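Local coordinates for protein CRISPR-associated endoribonuclease Cas2 2 (Sulfolobus solfataricus, PDB 3EXC) that acts in CRISPR adaptive immunity as a magnesium-dependent endoribonuclease specific for single-stranded RNA, working as a homodimer that also assembles with a Cas1 homodimer, at residues D11-S16 with T60-V65; N23-L28 with K48-V53. The protein carries 2 engineered substitutions. All blocks are in the same frame, centred on the assembly; numbering follows the deposited sequence.

Interaction 1 (D11-S16 with T60-V65)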
# COMPACT_ATOMS: atom_id res chain seq x y z
N ASP A 11 1.08 -8.04 -2.59
CA ASP A 11 1.30 -9.08 -1.61
C ASP A 11 1.53 -10.31 -2.52
O ASP A 11 0.60 -11.00 -2.98
CB ASP A 11 0.04 -9.12 -0.71
CG ASP A 11 -0.04 -10.37 0.19
OD1 ASP A 11 0.86 -11.27 0.08
OD2 ASP A 11 -1.05 -10.47 0.99
N VAL A 12 2.79 -10.52 -2.85
CA VAL A 12 3.15 -11.54 -3.76
C VAL A 12 3.97 -12.59 -3.01
O VAL A 12 5.08 -12.28 -2.60
CB VAL A 12 3.98 -10.97 -4.91
CG1 VAL A 12 4.57 -12.08 -5.72
CG2 VAL A 12 3.09 -10.06 -5.80
N SER A 13 3.42 -13.80 -2.83
CA SER A 13 4.14 -14.88 -2.09
C SER A 13 5.48 -15.33 -2.68
O SER A 13 6.47 -15.26 -1.97
CB SER A 13 3.24 -16.08 -1.78
OG SER A 13 2.48 -15.76 -0.61
N ASP A 14 5.51 -15.78 -3.93
CA ASP A 14 6.79 -16.18 -4.58
C ASP A 14 7.86 -15.02 -4.69
O ASP A 14 7.69 -14.06 -5.46
CB ASP A 14 6.47 -16.80 -5.94
CG ASP A 14 7.67 -17.38 -6.63
OD1 ASP A 14 8.82 -17.18 -6.21
OD2 ASP A 14 7.45 -18.09 -7.64
N ASP A 15 8.95 -15.13 -3.91
CA ASP A 15 10.12 -14.21 -3.93
C ASP A 15 10.52 -13.74 -5.33
O ASP A 15 10.83 -12.57 -5.56
CB ASP A 15 11.37 -14.90 -3.30
CG ASP A 15 11.75 -14.35 -1.91
OD1 ASP A 15 12.92 -14.56 -1.48
OD2 ASP A 15 10.89 -13.72 -1.25
N SER A 16 10.52 -14.67 -6.26
CA SER A 16 10.96 -14.40 -7.60
C SER A 16 9.94 -13.61 -8.42
O SER A 16 10.31 -12.74 -9.21
CB SER A 16 11.28 -15.74 -8.23
OG SER A 16 11.38 -15.57 -9.61
N THR A 60 -2.57 -15.23 -9.57
CA THR A 60 -3.91 -14.74 -9.27
C THR A 60 -4.80 -15.54 -8.29
O THR A 60 -5.84 -15.04 -7.81
CB THR A 60 -4.56 -14.59 -10.60
OG1 THR A 60 -4.11 -13.33 -11.09
CG2 THR A 60 -6.12 -14.70 -10.58
N ASN A 61 -4.39 -16.76 -7.95
CA ASN A 61 -5.15 -17.49 -6.95
C ASN A 61 -4.66 -17.24 -5.57
O ASN A 61 -5.36 -17.58 -4.65
CB ASN A 61 -5.08 -18.98 -7.22
CG ASN A 61 -5.53 -19.30 -8.60
OD1 ASN A 61 -4.71 -19.67 -9.45
ND2 ASN A 61 -6.83 -19.04 -8.88
N THR A 62 -3.48 -16.65 -5.47
CA THR A 62 -2.62 -16.60 -4.28
C THR A 62 -2.25 -15.20 -3.90
O THR A 62 -2.11 -14.92 -2.73
CB THR A 62 -1.24 -17.28 -4.61
OG1 THR A 62 -1.46 -18.67 -4.76
CG2 THR A 62 -0.07 -16.98 -3.59
N ASP A 63 -1.95 -14.37 -4.91
CA ASP A 63 -1.41 -13.03 -4.69
C ASP A 63 -2.53 -12.03 -4.71
O ASP A 63 -3.66 -12.40 -5.13
CB ASP A 63 -0.31 -12.72 -5.67
CG ASP A 63 0.83 -13.68 -5.52
OD1 ASP A 63 0.93 -14.26 -4.38
OD2 ASP A 63 1.61 -13.89 -6.49
N ILE A 64 -2.24 -10.81 -4.20
CA ILE A 64 -3.19 -9.70 -4.17
C ILE A 64 -2.42 -8.47 -4.58
O ILE A 64 -1.33 -8.25 -4.07
CB ILE A 64 -3.78 -9.39 -2.78
CG1 ILE A 64 -4.38 -10.62 -2.14
CG2 ILE A 64 -4.94 -8.43 -2.91
CD1 ILE A 64 -4.34 -10.60 -0.59
N VAL A 65 -2.99 -7.67 -5.48
CA VAL A 65 -2.43 -6.41 -5.90
C VAL A 65 -3.56 -5.40 -5.93
O VAL A 65 -4.65 -5.66 -6.47
CB VAL A 65 -1.81 -6.51 -7.30
CG1 VAL A 65 -1.17 -5.14 -7.67
CG2 VAL A 65 -0.64 -7.54 -7.33
O HOH W 1 0.75 -13.73 -1.45
O HOH W 2 3.28 -15.85 -5.35

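Interaction 2 (N23-L28 with K48-V53)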
# COMPACT_ATOMS: atom_id res chain seq x y z
N ASN A 23 10.47 -4.99 -10.85
CA ASN A 23 11.26 -4.61 -12.04
C ASN A 23 10.40 -4.04 -13.12
O ASN A 23 10.78 -3.05 -13.76
CB ASN A 23 12.03 -5.80 -12.65
CG ASN A 23 13.24 -6.21 -11.83
OD1 ASN A 23 13.61 -5.53 -10.85
ND2 ASN A 23 13.83 -7.35 -12.19
N ASN A 24 9.26 -4.68 -13.36
CA ASN A 24 8.32 -4.20 -14.37
C ASN A 24 7.57 -2.92 -14.07
O ASN A 24 7.38 -2.07 -14.95
CB ASN A 24 7.39 -5.29 -14.79
CG ASN A 24 8.05 -6.20 -15.81
OD1 ASN A 24 8.71 -7.21 -15.45
ND2 ASN A 24 7.96 -5.80 -17.10
N LEU A 25 7.16 -2.77 -12.84
CA LEU A 25 6.65 -1.48 -12.36
C LEU A 25 7.68 -0.31 -12.55
O LEU A 25 7.28 0.76 -12.96
CB LEU A 25 6.15 -1.60 -10.88
CG LEU A 25 5.07 -2.64 -10.54
CD1 LEU A 25 4.78 -2.62 -9.03
CD2 LEU A 25 3.83 -2.33 -11.33
N LYS A 26 8.98 -0.51 -12.27
CA LYS A 26 9.95 0.56 -12.55
C LYS A 26 9.93 0.83 -14.06
O LYS A 26 9.88 1.99 -14.48
CB LYS A 26 11.39 0.19 -12.14
CG LYS A 26 11.61 0.10 -10.66
CD LYS A 26 13.06 -0.41 -10.40
CE LYS A 26 13.18 -1.46 -9.20
NZ LYS A 26 13.15 -0.93 -7.76
N LYS A 27 9.95 -0.23 -14.88
CA LYS A 27 10.04 -0.05 -16.33
C LYS A 27 8.91 0.81 -16.86
O LYS A 27 9.13 1.61 -17.76
CB LYS A 27 10.07 -1.39 -17.08
CG LYS A 27 11.40 -2.16 -17.00
CD LYS A 27 11.32 -3.53 -17.77
CE LYS A 27 10.22 -3.54 -18.85
NZ LYS A 27 10.62 -4.31 -20.09
N LEU A 28 7.70 0.66 -16.30
CA LEU A 28 6.55 1.45 -16.74
C LEU A 28 6.61 2.87 -16.17
O LEU A 28 5.58 3.59 -16.21
CB LEU A 28 5.21 0.81 -16.32
CG LEU A 28 4.85 -0.64 -16.65
CD1 LEU A 28 3.43 -0.90 -16.31
CD2 LEU A 28 5.05 -0.92 -18.09
N LYS A 48 -4.27 0.08 -19.10
CA LYS A 48 -4.57 -1.26 -19.60
C LYS A 48 -3.33 -2.15 -19.60
O LYS A 48 -3.42 -3.34 -19.29
CB LYS A 48 -5.20 -1.16 -20.98
CG LYS A 48 -6.14 -2.32 -21.31
CD LYS A 48 -7.29 -2.56 -20.27
CE LYS A 48 -8.24 -3.67 -20.80
NZ LYS A 48 -8.42 -3.54 -22.32
N ASP A 49 -2.18 -1.54 -19.91
CA ASP A 49 -0.89 -2.23 -19.84
C ASP A 49 -0.43 -2.58 -18.46
O ASP A 49 0.12 -3.66 -18.26
CB ASP A 49 0.20 -1.45 -20.55
CG ASP A 49 0.17 -1.70 -22.01
OD1 ASP A 49 1.12 -1.27 -22.70
OD2 ASP A 49 -0.80 -2.34 -22.49
N LEU A 50 -0.64 -1.65 -17.51
CA LEU A 50 -0.40 -1.87 -16.09
C LEU A 50 -1.15 -3.12 -15.58
O LEU A 50 -0.55 -4.02 -14.99
CB LEU A 50 -0.75 -0.64 -15.25
CG LEU A 50 -0.55 -0.79 -13.76
CD1 LEU A 50 0.89 -1.09 -13.54
CD2 LEU A 50 -0.92 0.50 -13.03
N VAL A 51 -2.45 -3.18 -15.82
CA VAL A 51 -3.22 -4.31 -15.36
C VAL A 51 -2.74 -5.60 -16.02
O VAL A 51 -2.58 -6.60 -15.32
CB VAL A 51 -4.72 -4.06 -15.58
CG1 VAL A 51 -5.55 -5.29 -15.30
CG2 VAL A 51 -5.19 -2.89 -14.69
N ARG A 52 -2.47 -5.57 -17.33
CA ARG A 52 -2.01 -6.77 -18.04
C ARG A 52 -0.67 -7.21 -17.42
O ARG A 52 -0.49 -8.37 -17.07
CB ARG A 52 -1.90 -6.53 -19.55
CG ARG A 52 -2.59 -7.60 -20.44
CD ARG A 52 -1.80 -7.91 -21.76
NE ARG A 52 -0.78 -6.89 -22.18
CZ ARG A 52 -0.12 -6.91 -23.37
NH1 ARG A 52 0.77 -5.95 -23.64
NH2 ARG A 52 -0.33 -7.88 -24.29
N VAL A 53 0.26 -6.30 -17.21
CA VAL A 53 1.52 -6.68 -16.58
C VAL A 53 1.35 -7.36 -15.23
O VAL A 53 1.94 -8.42 -14.97
CB VAL A 53 2.40 -5.44 -16.38
CG1 VAL A 53 3.48 -5.63 -15.24
CG2 VAL A 53 2.98 -4.98 -17.70

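Interaction 1 (D11-S16 with T60-V65)
The ferredoxin-like fold of Cas2 sets the C-terminal end of strand 5-11 antiparallel to the start of strand 64-70, and this contact lies where the two strands meet. Asp11 and Ile64 form a hydrogen-bonded pair. Asp11 N reaches Ile64 O at 2.8 Å, nearly along the C=O axis, and Ile64 N returns a straighter bond to Asp11 O, in the carbonyl plane and on a lone pair, at 3.1 Å. Their side chains leave the same face of the sheet and run side by side, so that Asp11 OD2 comes within 3.7 Å of Ile64 CD1. Asp11 is predicted to be a catalytic Mg(2+) ligand; its side chain is about 4 Å, at nearest atoms, from a bound sodium ion, and OD2 accepts from Arg35 N of the second subunit.

The tight part continues through Asp63, which is buried. CG stands anti to its carbonyl carbon (chi1 -61°), which carries the carboxylate across the segment 11-13. There Ser13 N donates to OD1 at 3.0 Å along an almost straight path (165°), but from above the carboxylate plane, 52° out of it. Val12 crosses this carboxylate obliquely, CG1 lying against OD2, while OD2 also accepts from Asp59 N. Pinned this way, the loop leads into helix 15-27, whose N-cap is Asp14, with OD1 accepting from Ser16 N.

The outer side is looser. Ser13 CB touches Thr62 CG2 at 3.9 Å, and two ordered waters add bridges between the segments. Water 1 hydrogen-bonds to Ser13 OG, to Asp63 OD1 and, at 2.9 Å, to Asp11 OD1, linking two carboxylates whose like charges could raise a pKa, though N-H donors and the sodium ion may counter this. Water 2 accepts from Asp14 N and donates to Asp63 OD2 at 2.8 Å.

Interaction 2 (N23-L28 with K48-V53)
No aromatic ring bridges the two helices here; the rings nearby, Tyr10 of strand 5-11 and Phe38 of strand 37-41, belong to the sheet and touch Leu25. Asn24 meets the other helix through CB, 4.0 Å from Val53 CG1. The pairing of Asn24 with Val53 and of Leu28 with Leu50 shows that helices 15-27 and 47-57, the two that cover one face of the ferredoxin-like sheet, run in opposite directions.

Leu50 carries the buried part. Its CG is anti to the backbone N (chi1 179°), and chi2 near 60° then turns CD1 to the two leucines of the other helix: Leu25 CD2 is 3.9 Å from Leu50 CD1, and Leu28 CD1 is 3.8 Å from the same methyl. Both leucines cross Leu50 obliquely. Leu28, just past the end of its helix, also brings CD1 to 4.3 Å from Val53 CG2.

On the sheet side, Leu50 packs against Leu6 of strand 5-11 and Ile67 of strand 64-70, which joins the interhelical seam to the sheet. Since the touching atoms are carbons throughout, with no polar bond between the segments, cohesion here depends on shape and hydrophobic burial.

How the interactions relate
From the N terminus, strand 5-11 runs into the first segment of interaction 1, helix 15-27 follows directly, and its C-terminal end supplies the first segment of interaction 2. The chain then passes through strands 31-34 and 37-41 before helix 47-57 returns to close that inner loop against residues 23-28. Only afterwards does the turn at 60-63 bring strand 64-70 back to residues 11-13, closing the outer loop of interaction 1. Interaction 2 is therefore nested within interaction 1. Their centres lie 15 Å apart, and they do not touch: one joins strand ends beside the predicted metal site, the other joins the two helices packed on the sheet.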